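Long-range contact in DNA repair protein rhp9/CRB2 (Schizosaccharomyces pombe, PDB 2FHD), which probably takes part in DNA repair by recognising methylated histone H4 through its tandem tudor domains: residues A[13-25]-A[119-132]. Numbering follows the deposited sequence.
Sequences LAFFKGYPSFYYP and ISTIYVAPVNIRRF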
# COMPACT_ATOMS: atom_id res chain seq x y z
N LEU A 13 0.37 6.96 -20.05
CA LEU A 13 1.00 8.18 -19.65
C LEU A 13 -0.07 8.88 -18.78
O LEU A 13 -1.20 9.14 -19.23
CB LEU A 13 1.38 9.01 -20.89
CG LEU A 13 2.59 8.45 -21.70
CD1 LEU A 13 2.64 9.00 -23.15
CD2 LEU A 13 3.97 8.72 -21.00
N ALA A 14 0.25 9.14 -17.53
CA ALA A 14 -0.73 9.59 -16.61
C ALA A 14 -0.20 10.93 -16.09
O ALA A 14 1.01 11.12 -15.93
CB ALA A 14 -0.90 8.54 -15.50
N PHE A 15 -1.11 11.87 -15.84
CA PHE A 15 -0.73 13.18 -15.31
C PHE A 15 -0.30 13.05 -13.87
O PHE A 15 -1.09 12.59 -13.04
CB PHE A 15 -1.92 14.11 -15.36
CG PHE A 15 -1.67 15.48 -14.77
CD1 PHE A 15 -0.87 16.41 -15.42
CD2 PHE A 15 -2.28 15.85 -13.55
CE1 PHE A 15 -0.66 17.72 -14.88
CE2 PHE A 15 -2.06 17.17 -12.98
CZ PHE A 15 -1.30 18.11 -13.67
N PHE A 16 0.92 13.48 -13.56
CA PHE A 16 1.40 13.48 -12.21
C PHE A 16 1.01 14.79 -11.53
O PHE A 16 1.45 15.88 -11.93
CB PHE A 16 2.91 13.22 -12.17
CG PHE A 16 3.48 13.24 -10.78
CD1 PHE A 16 3.26 12.18 -9.90
CD2 PHE A 16 4.22 14.34 -10.32
CE1 PHE A 16 3.78 12.19 -8.57
CE2 PHE A 16 4.76 14.37 -9.02
CZ PHE A 16 4.52 13.27 -8.14
N LYS A 17 0.17 14.63 -10.50
CA LYS A 17 -0.61 15.70 -9.86
C LYS A 17 0.18 16.50 -8.82
O LYS A 17 -0.23 17.64 -8.47
CB LYS A 17 -1.90 15.12 -9.25
CG LYS A 17 -3.09 15.05 -10.25
CD LYS A 17 -4.18 14.06 -9.94
CE LYS A 17 -4.35 13.87 -8.49
NZ LYS A 17 -5.57 13.05 -8.29
N GLY A 18 1.30 15.90 -8.37
CA GLY A 18 2.35 16.55 -7.58
C GLY A 18 3.18 17.52 -8.41
O GLY A 18 2.81 17.82 -9.55
N TYR A 19 4.32 17.97 -7.87
CA TYR A 19 4.81 19.31 -8.29
C TYR A 19 6.16 19.61 -8.96
O TYR A 19 6.79 20.64 -8.62
CB TYR A 19 4.50 20.39 -7.23
CG TYR A 19 3.29 21.28 -7.56
CD1 TYR A 19 3.19 22.60 -7.03
CD2 TYR A 19 2.26 20.81 -8.42
CE1 TYR A 19 2.08 23.41 -7.33
CE2 TYR A 19 1.15 21.61 -8.72
CZ TYR A 19 1.07 22.90 -8.18
OH TYR A 19 -0.04 23.66 -8.51
N PRO A 20 6.65 18.73 -9.86
CA PRO A 20 6.77 19.20 -11.28
C PRO A 20 5.57 18.54 -12.07
O PRO A 20 5.41 17.31 -11.98
CB PRO A 20 8.15 18.64 -11.70
CG PRO A 20 8.20 17.19 -10.95
CD PRO A 20 7.29 17.40 -9.64
N SER A 21 4.74 19.31 -12.79
CA SER A 21 3.58 18.69 -13.47
C SER A 21 3.88 18.23 -14.89
O SER A 21 4.01 19.04 -15.80
CB SER A 21 2.26 19.52 -13.41
OG SER A 21 2.46 20.92 -13.25
N PHE A 22 4.00 16.91 -15.06
CA PHE A 22 4.22 16.30 -16.36
C PHE A 22 3.39 15.04 -16.42
O PHE A 22 2.95 14.57 -15.38
CB PHE A 22 5.73 15.99 -16.56
CG PHE A 22 6.58 17.20 -16.80
CD1 PHE A 22 6.71 17.74 -18.08
CD2 PHE A 22 7.31 17.80 -15.74
CE1 PHE A 22 7.54 18.85 -18.30
CE2 PHE A 22 8.11 18.95 -15.97
CZ PHE A 22 8.21 19.46 -17.22
N TYR A 23 3.14 14.51 -17.61
CA TYR A 23 2.70 13.11 -17.81
C TYR A 23 3.87 12.13 -17.76
O TYR A 23 4.91 12.32 -18.45
CB TYR A 23 2.01 12.91 -19.17
CG TYR A 23 0.57 13.41 -19.16
CD1 TYR A 23 0.30 14.79 -19.07
CD2 TYR A 23 -0.51 12.54 -19.23
CE1 TYR A 23 -0.98 15.30 -19.04
CE2 TYR A 23 -1.84 13.04 -19.19
CZ TYR A 23 -2.04 14.42 -19.11
OH TYR A 23 -3.29 14.97 -19.12
N TYR A 24 3.71 11.08 -16.98
CA TYR A 24 4.76 10.07 -16.91
C TYR A 24 4.23 8.70 -17.26
O TYR A 24 3.01 8.47 -17.14
CB TYR A 24 5.38 10.01 -15.51
CG TYR A 24 6.19 11.21 -15.10
CD1 TYR A 24 7.52 11.33 -15.43
CD2 TYR A 24 5.62 12.21 -14.35
CE1 TYR A 24 8.26 12.49 -15.04
CE2 TYR A 24 6.31 13.31 -13.94
CZ TYR A 24 7.63 13.47 -14.28
OH TYR A 24 8.30 14.62 -13.80
N PRO A 25 5.13 7.75 -17.60
CA PRO A 25 4.74 6.31 -17.77
C PRO A 25 4.13 5.71 -16.47
O PRO A 25 4.64 5.92 -15.38
CB PRO A 25 6.08 5.63 -18.15
CG PRO A 25 6.93 6.74 -18.78
CD PRO A 25 6.58 7.95 -17.86
N ILE A 119 12.29 3.80 -23.71
CA ILE A 119 10.92 4.32 -23.71
C ILE A 119 10.53 4.72 -22.22
O ILE A 119 9.81 5.74 -22.00
CB ILE A 119 10.02 3.17 -24.36
CG1 ILE A 119 9.11 3.57 -25.56
CG2 ILE A 119 9.40 2.28 -23.35
CD1 ILE A 119 8.54 4.78 -25.40
N SER A 120 11.06 4.01 -21.21
CA SER A 120 10.72 4.30 -19.78
C SER A 120 11.19 5.67 -19.28
O SER A 120 10.73 6.17 -18.23
CB SER A 120 11.36 3.27 -18.84
OG SER A 120 12.81 3.33 -18.86
N THR A 121 12.05 6.31 -20.08
CA THR A 121 12.71 7.62 -19.81
C THR A 121 11.80 8.81 -20.34
O THR A 121 11.98 9.97 -20.01
CB THR A 121 14.07 7.44 -20.58
OG1 THR A 121 15.23 7.38 -19.73
CG2 THR A 121 14.18 8.13 -21.80
N ILE A 122 10.80 8.50 -21.14
CA ILE A 122 9.88 9.51 -21.63
C ILE A 122 9.08 10.22 -20.57
O ILE A 122 8.60 9.62 -19.60
CB ILE A 122 8.91 8.87 -22.68
CG1 ILE A 122 9.73 8.36 -23.87
CG2 ILE A 122 7.75 9.82 -23.14
CD1 ILE A 122 10.49 9.43 -24.70
N TYR A 123 8.89 11.52 -20.77
CA TYR A 123 7.88 12.25 -20.01
C TYR A 123 7.39 13.35 -20.89
O TYR A 123 8.04 13.67 -21.90
CB TYR A 123 8.40 12.76 -18.67
CG TYR A 123 9.49 13.83 -18.74
CD1 TYR A 123 9.20 15.17 -18.50
CD2 TYR A 123 10.83 13.49 -19.05
CE1 TYR A 123 10.21 16.17 -18.55
CE2 TYR A 123 11.84 14.47 -19.10
CZ TYR A 123 11.52 15.80 -18.83
OH TYR A 123 12.53 16.76 -18.87
N VAL A 124 6.20 13.87 -20.60
CA VAL A 124 5.49 14.70 -21.57
C VAL A 124 4.85 15.91 -20.93
O VAL A 124 4.19 15.81 -19.88
CB VAL A 124 4.45 13.90 -22.42
CG1 VAL A 124 4.11 14.71 -23.70
CG2 VAL A 124 5.02 12.58 -22.85
N ALA A 125 5.07 17.07 -21.54
CA ALA A 125 4.44 18.25 -21.08
C ALA A 125 2.94 18.16 -21.37
O ALA A 125 2.53 17.79 -22.48
CB ALA A 125 5.03 19.45 -21.73
N PRO A 126 2.12 18.54 -20.39
CA PRO A 126 0.70 18.65 -20.70
C PRO A 126 0.37 19.44 -22.01
O PRO A 126 -0.59 19.05 -22.71
CB PRO A 126 0.12 19.36 -19.43
CG PRO A 126 1.07 18.97 -18.33
CD PRO A 126 2.43 18.94 -18.99
N VAL A 127 1.08 20.55 -22.34
CA VAL A 127 0.76 21.25 -23.63
C VAL A 127 1.05 20.39 -24.84
O VAL A 127 0.44 20.51 -25.88
CB VAL A 127 1.46 22.65 -23.86
CG1 VAL A 127 0.83 23.75 -23.07
CG2 VAL A 127 2.95 22.61 -23.72
N ASN A 128 1.98 19.47 -24.70
CA ASN A 128 2.28 18.58 -25.80
C ASN A 128 1.30 17.45 -25.89
O ASN A 128 0.94 17.05 -26.96
CB ASN A 128 3.69 18.12 -25.66
CG ASN A 128 4.64 19.23 -26.00
OD1 ASN A 128 4.58 19.78 -27.12
ND2 ASN A 128 5.44 19.64 -25.05
N ILE A 129 0.81 16.99 -24.74
CA ILE A 129 -0.19 15.95 -24.67
C ILE A 129 -1.55 16.36 -25.32
O ILE A 129 -2.29 15.50 -25.81
CB ILE A 129 -0.43 15.44 -23.16
CG1 ILE A 129 0.67 14.46 -22.76
CG2 ILE A 129 -1.84 14.78 -23.03
CD1 ILE A 129 0.51 13.04 -23.46
N ARG A 130 -1.87 17.66 -25.34
CA ARG A 130 -3.15 18.06 -25.91
C ARG A 130 -3.23 17.79 -27.41
O ARG A 130 -4.33 17.64 -28.01
CB ARG A 130 -3.61 19.49 -25.47
CG ARG A 130 -2.71 20.61 -25.81
CD ARG A 130 -3.36 21.99 -25.45
NE ARG A 130 -4.07 22.59 -26.61
CZ ARG A 130 -5.35 22.85 -26.56
NH1 ARG A 130 -5.95 22.56 -25.42
NH2 ARG A 130 -6.03 23.35 -27.61
N ARG A 131 -2.07 17.58 -28.00
CA ARG A 131 -2.07 17.24 -29.41
C ARG A 131 -1.87 15.75 -29.77
O ARG A 131 -1.87 15.38 -30.89
CB ARG A 131 -1.19 18.24 -30.15
CG ARG A 131 -1.70 19.78 -29.80
CD ARG A 131 -3.19 20.12 -30.28
NE ARG A 131 -3.26 20.48 -31.70
CZ ARG A 131 -3.78 19.72 -32.69
NH1 ARG A 131 -4.33 18.51 -32.47
NH2 ARG A 131 -3.76 20.19 -33.93
N PHE A 132 -1.82 14.89 -28.78
CA PHE A 132 -1.85 13.48 -29.04
C PHE A 132 -3.24 13.06 -29.51
O PHE A 132 -4.18 13.07 -28.76
CB PHE A 132 -1.50 12.76 -27.75
CG PHE A 132 -0.01 12.70 -27.44
CD1 PHE A 132 0.82 13.77 -27.72
CD2 PHE A 132 0.53 11.60 -26.82
CE1 PHE A 132 2.15 13.72 -27.41
CE2 PHE A 132 1.90 11.56 -26.49
CZ PHE A 132 2.68 12.63 -26.76
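Tyr23 and Val124 grip each other by both backbone ends: Tyr23 N donates to Val124 O (2.8 Å) and Val124 N returns a bond to Tyr23 O, one antiparallel hydrogen-bonded bridge joining the two tudor domains. From the bridge the Tyr23 side chain runs outward, its CB beside Val124 O and 4.2 Å from Val124 CB. With CG anti to the carbonyl carbon (chi1 -78°), the ring slides between Phe15 CA over one face and Ile129 over the other. Tyr23 CD1 lies 3.7 Å from Ile129 CG1, which stands over the ring face, 22° off the normal, in a CH-pi contact. CE1 nears Pro126 CA. Tyr23 CZ meets Ile129 CG2 at 3.9 Å, and Tyr23 OH makes a weak hydrogen bond to Asn57 O. A serine here would probably leave Ile129 without its aromatic face and open a gap between Phe15 and the helix 126-129. Beyond the bridge, Tyr123 turns its edge onto the face of Phe22, T-shaped with planes at 87°, while Tyr123 CB packs 3.6 Å from Tyr24 CE1; Tyr123 OH is hydrogen-bonded to Gly76 O. The joint between the two tudor domains thus rests on two backbone bonds flanked by largely buried apolar and aromatic packing.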